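Local coordinates for thioredoxin-like protein (Bacteroides caccae ATCC 43185, PDB 4YOD) that is of uncertain function but probably acts as a thiol-disulfide oxidoreductase through a C-terminal thioredoxin-like domain preceded by an all-helical N-terminal region, at residues T16-P21 against A31-K36; H37-V42 against R80-R85; Q58-Y63 against D98-Y103. All blocks are in the same frame, centred on the assembly; numbering follows the deposited sequence.

Contact 1 of 3, residues T16-P21 against A31-K36; sequences TLPAIP and AEFLVK
The ring of F33 is the main thing that T16-P21 touches on helix 27-37. P21 sits over it, with CD 4.3 Å from the centroid of the F33 ring and only 9° off the ring normal, a CH-pi contact close to the middle of the face. CG of F33 stands anti to the backbone N (chi1 -176°), on the side of the loop. A polar atom also meets the ring: the carbonyl O of A19 lies 3.6 Å from F33 CE2, approaching obliquely.

The remaining contacts are apolar. I20 slides past F33 in the opposite direction, bringing its CG1 to 3.8 Å from F33 CD2, while P18 CB lies at a looser 4.4 Å from F33 CE2. Toward the other end of the loop segment, L17 and L34 meet through single methyls, L17 CD2 to L34 CD1 at 3.9 Å, and I20 CD1 reaches the same methyl of L34. F33 also stacks on H37, and L34 touches I66 of helix 53-66.

No hydrogen bond joins the two segments, so this extended, proline-containing lead-in is held against the surface of the helical region by apolar and CH-pi contacts.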
loop_
_atom_site.group_PDB
_atom_site.type_symbol
_atom_site.label_atom_id
_atom_site.label_comp_id
_atom_site.label_asym_id
_atom_site.label_seq_id
_atom_site.Cartn_x
_atom_site.Cartn_y
_atom_site.Cartn_z
ATOM N N THR A 16 9.870 9.738 26.191
ATOM C CA THR A 16 11.140 10.439 25.992
ATOM C C THR A 16 11.912 9.825 24.817
ATOM O O THR A 16 12.061 8.607 24.728
ATOM C CB THR A 16 11.977 10.421 27.298
ATOM O OG1 THR A 16 11.202 10.983 28.361
ATOM C CG2 THR A 16 13.297 11.194 27.172
ATOM N N LEU A 17 12.405 10.691 23.936
ATOM C CA LEU A 17 13.231 10.330 22.794
ATOM C C LEU A 17 14.696 10.185 23.237
ATOM O O LEU A 17 15.119 10.896 24.155
ATOM C CB LEU A 17 13.120 11.402 21.691
ATOM C CG LEU A 17 11.972 11.258 20.709
ATOM C CD1 LEU A 17 11.716 12.557 19.992
ATOM C CD2 LEU A 17 12.262 10.181 19.691
ATOM N N PRO A 18 15.497 9.298 22.597
ATOM C CA PRO A 18 16.920 9.214 22.965
ATOM C C PRO A 18 17.689 10.417 22.408
ATOM O O PRO A 18 17.308 10.970 21.374
ATOM C CB PRO A 18 17.362 7.900 22.320
ATOM C CG PRO A 18 16.509 7.800 21.104
ATOM C CD PRO A 18 15.178 8.393 21.470
ATOM N N ALA A 19 18.758 10.831 23.095
ATOM C CA ALA A 19 19.566 11.976 22.674
ATOM C C ALA A 19 20.547 11.594 21.554
ATOM O O ALA A 19 21.340 10.663 21.716
ATOM C CB ALA A 19 20.322 12.546 23.866
ATOM N N ILE A 20 20.483 12.317 20.419
ATOM C CA ILE A 20 21.377 12.118 19.267
ATOM C C ILE A 20 22.733 12.815 19.569
ATOM O O ILE A 20 22.740 14.015 19.856
ATOM C CB ILE A 20 20.739 12.623 17.933
ATOM C CG1 ILE A 20 19.440 11.860 17.608
ATOM C CG2 ILE A 20 21.736 12.542 16.757
ATOM C CD1 ILE A 20 18.414 12.684 16.846
ATOM N N PRO A 21 23.878 12.085 19.493
ATOM C CA PRO A 21 25.188 12.718 19.792
ATOM C C PRO A 21 25.604 13.782 18.772
ATOM O O PRO A 21 25.245 13.681 17.597
ATOM C CB PRO A 21 26.174 11.543 19.780
ATOM C CG PRO A 21 25.344 10.295 19.769
ATOM C CD PRO A 21 24.029 10.651 19.159
ATOM N N ALA A 31 19.430 9.975 10.979
ATOM C CA ALA A 31 18.136 9.362 10.660
ATOM C C ALA A 31 18.119 7.907 11.121
ATOM O O ALA A 31 17.137 7.482 11.730
ATOM C CB ALA A 31 17.859 9.452 9.164
ATOM N N GLU A 32 19.231 7.166 10.874
ATOM C CA GLU A 32 19.410 5.762 11.277
ATOM C C GLU A 32 19.396 5.633 12.816
ATOM O O GLU A 32 18.711 4.747 13.334
ATOM C CB GLU A 32 20.714 5.184 10.689
ATOM C CG GLU A 32 20.904 3.698 10.958
ATOM C CD GLU A 32 22.208 3.084 10.480
ATOM O OE1 GLU A 32 23.270 3.739 10.602
ATOM O OE2 GLU A 32 22.169 1.915 10.031
ATOM N N PHE A 33 20.132 6.512 13.540
ATOM C CA PHE A 33 20.167 6.485 15.011
ATOM C C PHE A 33 18.754 6.678 15.608
ATOM O O PHE A 33 18.376 5.963 16.538
ATOM C CB PHE A 33 21.121 7.559 15.576
ATOM C CG PHE A 33 21.256 7.499 17.082
ATOM C CD1 PHE A 33 22.200 6.672 17.681
ATOM C CD2 PHE A 33 20.401 8.231 17.903
ATOM C CE1 PHE A 33 22.307 6.595 19.073
ATOM C CE2 PHE A 33 20.498 8.142 19.295
ATOM C CZ PHE A 33 21.455 7.329 19.870
ATOM N N LEU A 34 18.000 7.649 15.079
ATOM C CA LEU A 34 16.659 7.991 15.552
ATOM C C LEU A 34 15.696 6.807 15.408
ATOM O O LEU A 34 14.936 6.537 16.338
ATOM C CB LEU A 34 16.138 9.225 14.797
ATOM C CG LEU A 34 14.874 9.925 15.330
ATOM C CD1 LEU A 34 14.969 10.230 16.840
ATOM C CD2 LEU A 34 14.605 11.207 14.553
ATOM N N VAL A 35 15.752 6.089 14.269
ATOM C CA VAL A 35 14.900 4.934 14.015
ATOM C C VAL A 35 15.259 3.785 14.977
ATOM O O VAL A 35 14.367 3.241 15.633
ATOM C CB VAL A 35 14.978 4.496 12.518
ATOM C CG1 VAL A 35 14.514 3.056 12.315
ATOM C CG2 VAL A 35 14.182 5.439 11.613
ATOM N N LYS A 36 16.546 3.435 15.072
ATOM C CA LYS A 36 17.006 2.296 15.851
ATOM C C LYS A 36 16.765 2.414 17.356
ATOM O O LYS A 36 16.417 1.408 17.973
ATOM C CB LYS A 36 18.488 2.031 15.577
ATOM C CG LYS A 36 18.685 1.241 14.273
ATOM C CD LYS A 36 20.147 1.131 13.847
ATOM C CE LYS A 36 20.292 0.333 12.571
ATOM N NZ LYS A 36 21.716 0.154 12.181
#

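Contact 2 of 3, residues H37-V42 against R80-R85; sequences HYWDNV and RKTIDR
T82 is the first residue of helix 72-85 in this segment to meet the loop, and it does so through W39. The two side chains cross at about a right angle, with T82 CG2 over one face of the indole, 3.8 Å from the centroid of its five-membered ring and 24° off the normal. The methyl leans toward the NE1-CD1 rim, while CD2 of Y38 covers the opposite face, so the indole is sandwiched. T82 OG1, beside its own backbone N (chi1 -63°), comes within 3.4 Å of W39 CD1, but it is hydrogen-bonded to A78 O on its own helix and shares a hydrogen bond with the hydroxyl of Y63. W39 in turn meets the Y63 ring edge-to-face.

The segment facing this helix is made of two overlapping type I turns, H37 to D40 and W39 to V42, that lead the chain away from helix 27-37 within the helical N-terminal region. H37 ND1 spans the first turn, donating to D40 OD2 at 2.8 Å.

One helical turn beyond T82, R85 reaches across to the second turn, its chain bent at chi3 (69°), and offers both terminal nitrogens to backbone carbonyls. NH1 donates to W39 O at 2.8 Å, from well above the carbonyl plane, and NH2 donates to V42 O at 3.0 Å, closer to that carbonyl's plane. The turn's own V42 N also bonds W39 O, from the opposite face to R85 NH1, so one oxygen is gripped by two donors. The carboxylate of D40, with OD1 5.1 Å from R85 NH1, may add a modest electrostatic pull.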
loop_
_atom_site.group_PDB
_atom_site.type_symbol
_atom_site.label_atom_id
_atom_site.label_comp_id
_atom_site.label_asym_id
_atom_site.label_seq_id
_atom_site.Cartn_x
_atom_site.Cartn_y
_atom_site.Cartn_z
ATOM N N HIS A 37 16.900 3.622 17.934
ATOM C CA HIS A 37 16.795 3.847 19.373
ATOM C C HIS A 37 15.484 4.518 19.807
ATOM O O HIS A 37 15.306 4.774 20.998
ATOM C CB HIS A 37 17.989 4.708 19.834
ATOM C CG HIS A 37 19.307 4.037 19.604
ATOM N ND1 HIS A 37 19.977 3.400 20.633
ATOM C CD2 HIS A 37 20.006 3.872 18.456
ATOM C CE1 HIS A 37 21.067 2.879 20.083
ATOM N NE2 HIS A 37 21.123 3.132 18.773
ATOM N N TYR A 38 14.549 4.728 18.871
ATOM C CA TYR A 38 13.275 5.434 19.080
ATOM C C TYR A 38 12.520 5.011 20.328
ATOM O O TYR A 38 12.031 5.889 21.041
ATOM C CB TYR A 38 12.348 5.265 17.852
ATOM C CG TYR A 38 11.166 6.211 17.859
ATOM C CD1 TYR A 38 11.296 7.521 17.405
ATOM C CD2 TYR A 38 9.942 5.826 18.401
ATOM C CE1 TYR A 38 10.225 8.414 17.456
ATOM C CE2 TYR A 38 8.862 6.705 18.447
ATOM C CZ TYR A 38 9.011 8.000 17.976
ATOM O OH TYR A 38 7.964 8.880 18.027
ATOM N N TRP A 39 12.407 3.684 20.571
ATOM C CA TRP A 39 11.619 3.103 21.652
ATOM C C TRP A 39 12.435 2.666 22.870
ATOM O O TRP A 39 11.878 2.022 23.757
ATOM C CB TRP A 39 10.845 1.882 21.095
ATOM C CG TRP A 39 9.879 2.236 19.996
ATOM C CD1 TRP A 39 10.077 2.089 18.656
ATOM C CD2 TRP A 39 8.593 2.863 20.145
ATOM N NE1 TRP A 39 8.967 2.516 17.961
ATOM C CE2 TRP A 39 8.047 3.013 18.848
ATOM C CE3 TRP A 39 7.829 3.277 21.256
ATOM C CZ2 TRP A 39 6.775 3.561 18.625
ATOM C CZ3 TRP A 39 6.569 3.827 21.035
ATOM C CH2 TRP A 39 6.059 3.975 19.732
ATOM N N ASP A 40 13.730 3.008 22.921
ATOM C CA ASP A 40 14.647 2.622 23.997
ATOM C C ASP A 40 14.176 2.993 25.418
ATOM O O ASP A 40 14.473 2.249 26.351
ATOM C CB ASP A 40 16.021 3.275 23.767
ATOM C CG ASP A 40 16.933 2.573 22.772
ATOM O OD1 ASP A 40 16.442 1.697 22.023
ATOM O OD2 ASP A 40 18.147 2.897 22.750
ATOM N N ASN A 41 13.459 4.123 25.585
ATOM C CA ASN A 41 13.032 4.600 26.907
ATOM C C ASN A 41 11.586 4.240 27.233
ATOM O O ASN A 41 11.016 4.765 28.187
ATOM C CB ASN A 41 13.255 6.105 27.014
ATOM C CG ASN A 41 14.713 6.460 26.937
ATOM O OD1 ASN A 41 15.602 5.622 27.140
ATOM N ND2 ASN A 41 14.997 7.691 26.619
ATOM N N VAL A 42 11.034 3.289 26.497
ATOM C CA VAL A 42 9.660 2.825 26.676
ATOM C C VAL A 42 9.664 1.429 27.344
ATOM O O VAL A 42 10.492 0.583 27.011
ATOM C CB VAL A 42 8.927 2.840 25.302
ATOM C CG1 VAL A 42 7.573 2.133 25.354
ATOM C CG2 VAL A 42 8.756 4.281 24.800
ATOM N N ARG A 80 10.164 -4.639 12.716
ATOM C CA ARG A 80 10.134 -6.023 13.215
ATOM C C ARG A 80 10.622 -6.093 14.687
ATOM O O ARG A 80 9.919 -6.670 15.528
ATOM C CB ARG A 80 10.968 -6.959 12.311
ATOM C CG ARG A 80 11.046 -8.408 12.816
ATOM C CD ARG A 80 9.692 -9.081 12.804
ATOM N NE ARG A 80 9.690 -10.385 13.473
ATOM C CZ ARG A 80 9.681 -11.547 12.836
ATOM N NH1 ARG A 80 9.701 -11.585 11.509
ATOM N NH2 ARG A 80 9.650 -12.682 13.517
ATOM N N LYS A 81 11.802 -5.498 14.992
ATOM C CA LYS A 81 12.332 -5.485 16.369
ATOM C C LYS A 81 11.362 -4.828 17.360
ATOM O O LYS A 81 11.213 -5.337 18.466
ATOM C CB LYS A 81 13.684 -4.762 16.456
ATOM C CG LYS A 81 14.856 -5.582 15.960
ATOM C CD LYS A 81 16.145 -4.774 16.055
ATOM C CE LYS A 81 17.263 -5.371 15.229
ATOM N NZ LYS A 81 17.747 -6.660 15.792
ATOM N N THR A 82 10.692 -3.726 16.958
ATOM C CA THR A 82 9.741 -2.993 17.821
ATOM C C THR A 82 8.546 -3.898 18.155
ATOM O O THR A 82 8.229 -4.030 19.333
ATOM C CB THR A 82 9.331 -1.671 17.167
ATOM O OG1 THR A 82 10.507 -0.877 17.043
ATOM C CG2 THR A 82 8.275 -0.918 17.954
ATOM N N ILE A 83 7.919 -4.538 17.144
ATOM C CA ILE A 83 6.788 -5.455 17.374
ATOM C C ILE A 83 7.229 -6.626 18.276
ATOM O O ILE A 83 6.501 -6.954 19.213
ATOM C CB ILE A 83 6.108 -5.967 16.055
ATOM C CG1 ILE A 83 5.707 -4.799 15.099
ATOM C CG2 ILE A 83 4.893 -6.866 16.372
ATOM C CD1 ILE A 83 4.777 -3.644 15.667
ATOM N N ASP A 84 8.421 -7.213 18.028
ATOM C CA ASP A 84 8.953 -8.342 18.821
ATOM C C ASP A 84 9.034 -7.978 20.294
ATOM O O ASP A 84 8.694 -8.794 21.154
ATOM C CB ASP A 84 10.336 -8.783 18.323
ATOM C CG ASP A 84 10.338 -9.551 17.004
ATOM O OD1 ASP A 84 9.241 -9.898 16.512
ATOM O OD2 ASP A 84 11.441 -9.798 16.463
ATOM N N ARG A 85 9.457 -6.743 20.586
ATOM C CA ARG A 85 9.547 -6.229 21.958
ATOM C C ARG A 85 8.195 -6.203 22.664
ATOM O O ARG A 85 8.163 -6.333 23.879
ATOM C CB ARG A 85 10.129 -4.804 21.967
ATOM C CG ARG A 85 11.661 -4.747 21.876
ATOM C CD ARG A 85 12.170 -3.344 22.221
ATOM N NE ARG A 85 11.962 -3.037 23.644
ATOM C CZ ARG A 85 11.978 -1.818 24.173
ATOM N NH1 ARG A 85 12.214 -0.758 23.410
ATOM N NH2 ARG A 85 11.753 -1.648 25.472
#

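Contact 3 of 3, residues Q58-Y63 against D98-Y103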
loop_
_atom_site.group_PDB
_atom_site.type_symbol
_atom_site.label_atom_id
_atom_site.label_comp_id
_atom_site.label_asym_id
_atom_site.label_seq_id
_atom_site.Cartn_x
_atom_site.Cartn_y
_atom_site.Cartn_z
ATOM N N GLN A 58 0.454 9.218 19.387
ATOM C CA GLN A 58 1.212 10.268 18.710
ATOM C C GLN A 58 2.681 9.846 18.545
ATOM O O GLN A 58 3.271 10.129 17.502
ATOM C CB GLN A 58 1.082 11.625 19.416
ATOM C CG GLN A 58 1.673 12.809 18.629
ATOM C CD GLN A 58 1.253 12.860 17.177
ATOM O OE1 GLN A 58 0.074 12.716 16.828
ATOM N NE2 GLN A 58 2.221 13.075 16.296
ATOM N N ALA A 59 3.238 9.113 19.533
ATOM C CA ALA A 59 4.592 8.545 19.464
ATOM C C ALA A 59 4.682 7.542 18.297
ATOM O O ALA A 59 5.658 7.572 17.540
ATOM C CB ALA A 59 4.948 7.854 20.776
ATOM N N TRP A 60 3.629 6.712 18.111
ATOM C CA TRP A 60 3.563 5.742 17.004
ATOM C C TRP A 60 3.513 6.477 15.641
ATOM O O TRP A 60 4.215 6.075 14.725
ATOM C CB TRP A 60 2.374 4.780 17.142
ATOM C CG TRP A 60 2.275 3.811 15.990
ATOM C CD1 TRP A 60 1.478 3.924 14.885
ATOM C CD2 TRP A 60 3.114 2.667 15.764
ATOM N NE1 TRP A 60 1.731 2.886 14.006
ATOM C CE2 TRP A 60 2.731 2.100 14.523
ATOM C CE3 TRP A 60 4.130 2.038 16.514
ATOM C CZ2 TRP A 60 3.325 0.935 14.016
ATOM C CZ3 TRP A 60 4.713 0.886 16.015
ATOM C CH2 TRP A 60 4.316 0.346 14.780
ATOM N N VAL A 61 2.688 7.534 15.525
ATOM C CA VAL A 61 2.530 8.352 14.308
ATOM C C VAL A 61 3.902 8.969 13.907
ATOM O O VAL A 61 4.294 8.875 12.738
ATOM C CB VAL A 61 1.423 9.429 14.522
ATOM C CG1 VAL A 61 1.463 10.550 13.472
ATOM C CG2 VAL A 61 0.056 8.784 14.561
ATOM N N ASP A 62 4.608 9.587 14.877
ATOM C CA ASP A 62 5.933 10.187 14.670
ATOM C C ASP A 62 6.982 9.127 14.258
ATOM O O ASP A 62 7.829 9.416 13.423
ATOM C CB ASP A 62 6.390 10.955 15.901
ATOM C CG ASP A 62 5.604 12.242 16.113
ATOM O OD1 ASP A 62 5.060 12.780 15.117
ATOM O OD2 ASP A 62 5.516 12.696 17.273
ATOM N N TYR A 63 6.878 7.902 14.789
ATOM C CA TYR A 63 7.748 6.785 14.410
ATOM C C TYR A 63 7.537 6.412 12.939
ATOM O O TYR A 63 8.511 6.291 12.199
ATOM C CB TYR A 63 7.460 5.564 15.300
ATOM C CG TYR A 63 8.332 4.356 15.035
ATOM C CD1 TYR A 63 9.715 4.407 15.238
ATOM C CD2 TYR A 63 7.768 3.125 14.702
ATOM C CE1 TYR A 63 10.518 3.287 15.019
ATOM C CE2 TYR A 63 8.553 1.977 14.574
ATOM C CZ TYR A 63 9.928 2.064 14.731
ATOM O OH TYR A 63 10.695 0.928 14.578
ATOM N N ASP A 98 -2.546 -3.036 16.449
ATOM C CA ASP A 98 -3.785 -2.379 16.000
ATOM C C ASP A 98 -3.460 -0.979 15.457
ATOM O O ASP A 98 -4.013 -0.594 14.422
ATOM C CB ASP A 98 -4.826 -2.311 17.114
ATOM C CG ASP A 98 -6.098 -1.599 16.703
ATOM O OD1 ASP A 98 -6.867 -2.176 15.892
ATOM O OD2 ASP A 98 -6.303 -0.444 17.149
ATOM N N LEU A 99 -2.539 -0.234 16.118
ATOM C CA LEU A 99 -2.079 1.065 15.605
ATOM C C LEU A 99 -1.394 0.908 14.235
ATOM O O LEU A 99 -1.577 1.761 13.372
ATOM C CB LEU A 99 -1.102 1.757 16.566
ATOM C CG LEU A 99 -1.669 2.339 17.878
ATOM C CD1 LEU A 99 -0.597 3.084 18.610
ATOM C CD2 LEU A 99 -2.853 3.287 17.637
ATOM N N ALA A 100 -0.587 -0.172 14.052
ATOM C CA ALA A 100 0.093 -0.478 12.777
ATOM C C ALA A 100 -0.933 -0.683 11.664
ATOM O O ALA A 100 -0.745 -0.157 10.582
ATOM C CB ALA A 100 0.971 -1.709 12.922
ATOM N N ASP A 101 -2.054 -1.362 11.950
ATOM C CA ASP A 101 -3.151 -1.558 10.988
ATOM C C ASP A 101 -3.766 -0.174 10.653
ATOM O O ASP A 101 -3.751 0.250 9.490
ATOM C CB ASP A 101 -4.200 -2.535 11.586
ATOM C CG ASP A 101 -5.463 -2.814 10.781
ATOM O OD1 ASP A 101 -5.566 -2.329 9.639
ATOM O OD2 ASP A 101 -6.314 -3.583 11.266
ATOM N N LYS A 102 -4.225 0.561 11.690
ATOM C CA LYS A 102 -4.848 1.882 11.554
ATOM C C LYS A 102 -4.041 2.856 10.673
ATOM O O LYS A 102 -4.637 3.564 9.864
ATOM C CB LYS A 102 -5.063 2.516 12.947
ATOM C CG LYS A 102 -5.809 3.841 12.940
ATOM C CD LYS A 102 -6.086 4.315 14.355
ATOM C CE LYS A 102 -6.741 5.678 14.384
ATOM N NZ LYS A 102 -7.046 6.101 15.781
ATOM N N TYR A 103 -2.712 2.898 10.818
ATOM C CA TYR A 103 -1.929 3.875 10.065
ATOM C C TYR A 103 -1.234 3.327 8.817
ATOM O O TYR A 103 -1.100 4.068 7.846
ATOM C CB TYR A 103 -0.896 4.534 10.991
ATOM C CG TYR A 103 -1.574 5.470 11.965
ATOM C CD1 TYR A 103 -1.996 6.735 11.565
ATOM C CD2 TYR A 103 -1.873 5.059 13.265
ATOM C CE1 TYR A 103 -2.687 7.578 12.434
ATOM C CE2 TYR A 103 -2.540 5.907 14.153
ATOM C CZ TYR A 103 -2.964 7.154 13.722
ATOM O OH TYR A 103 -3.634 7.999 14.563
#
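W60 and Y103 of helices 53-66 and 90-105 supply the flat groups of this contact, a helix-helix interface of the helical N-terminal region in which W60 is laid against the L99-A100 turn. Two CH-pi contacts organise it. L99 CB lies over one face of the W60 indole, 3.9 Å from the centroid of its five-membered ring and 17° off the normal. In the other, V61 CG2 sits over the Y103 ring at 3.8 Å from its centroid, displaced toward CZ, the ring atom it approaches most closely. K102 CG covers the opposite face of that tyrosine ring, which is thus clasped between its own neighbour and the valine across the interface.

Further apolar contacts extend the first of these. W60 and L99 slide past each other in opposite directions; W60 CB meets L99 CD1 at 3.7 Å. At the six-membered end, W60 CZ2 lies 3.7 Å from the CB of A100.

The two aromatic rings meet obliquely, their planes at 48°, with Y103 CD2 near the plane of the indole and 3.9 Å from W60 CD1.

No hydrogen bond joins the segments themselves, but OE2 of E57, just before Q58 on helix 53-66, accepts a hydrogen bond from Y103 OH and forms a salt bridge with K102 NZ, adding a polar clasp beside the apolar one.

The axes of the two helical segments approach to 10.8 Å and cross at -55°, and the surrounding helices close in on the contact: W60 also rests on I83 of helix 72-85 and on W39, while A100 faces Y117 and V120 of helix 114-125.

How the contacts relate
From the N terminus, contact 1 closes first, folding the loop at 16-21 back onto helix 27-37 across a short gap. Contact 2 opens directly after it: 37-42 follows 31-36 in the chain, and L17 and P18 pack on Y38 and H37. Contacts 2 and 3 cross, since 58-63 lies between the halves of contact 2 and 98-103 comes after both, so the two chain loops they close overlap in sequence. Y38 OH to A59 O, a probable hydrogen bond, joins them. Together the three contacts bind the N-terminal loop and helices 27-37, 53-66, 72-85 and 90-105 into one helical body.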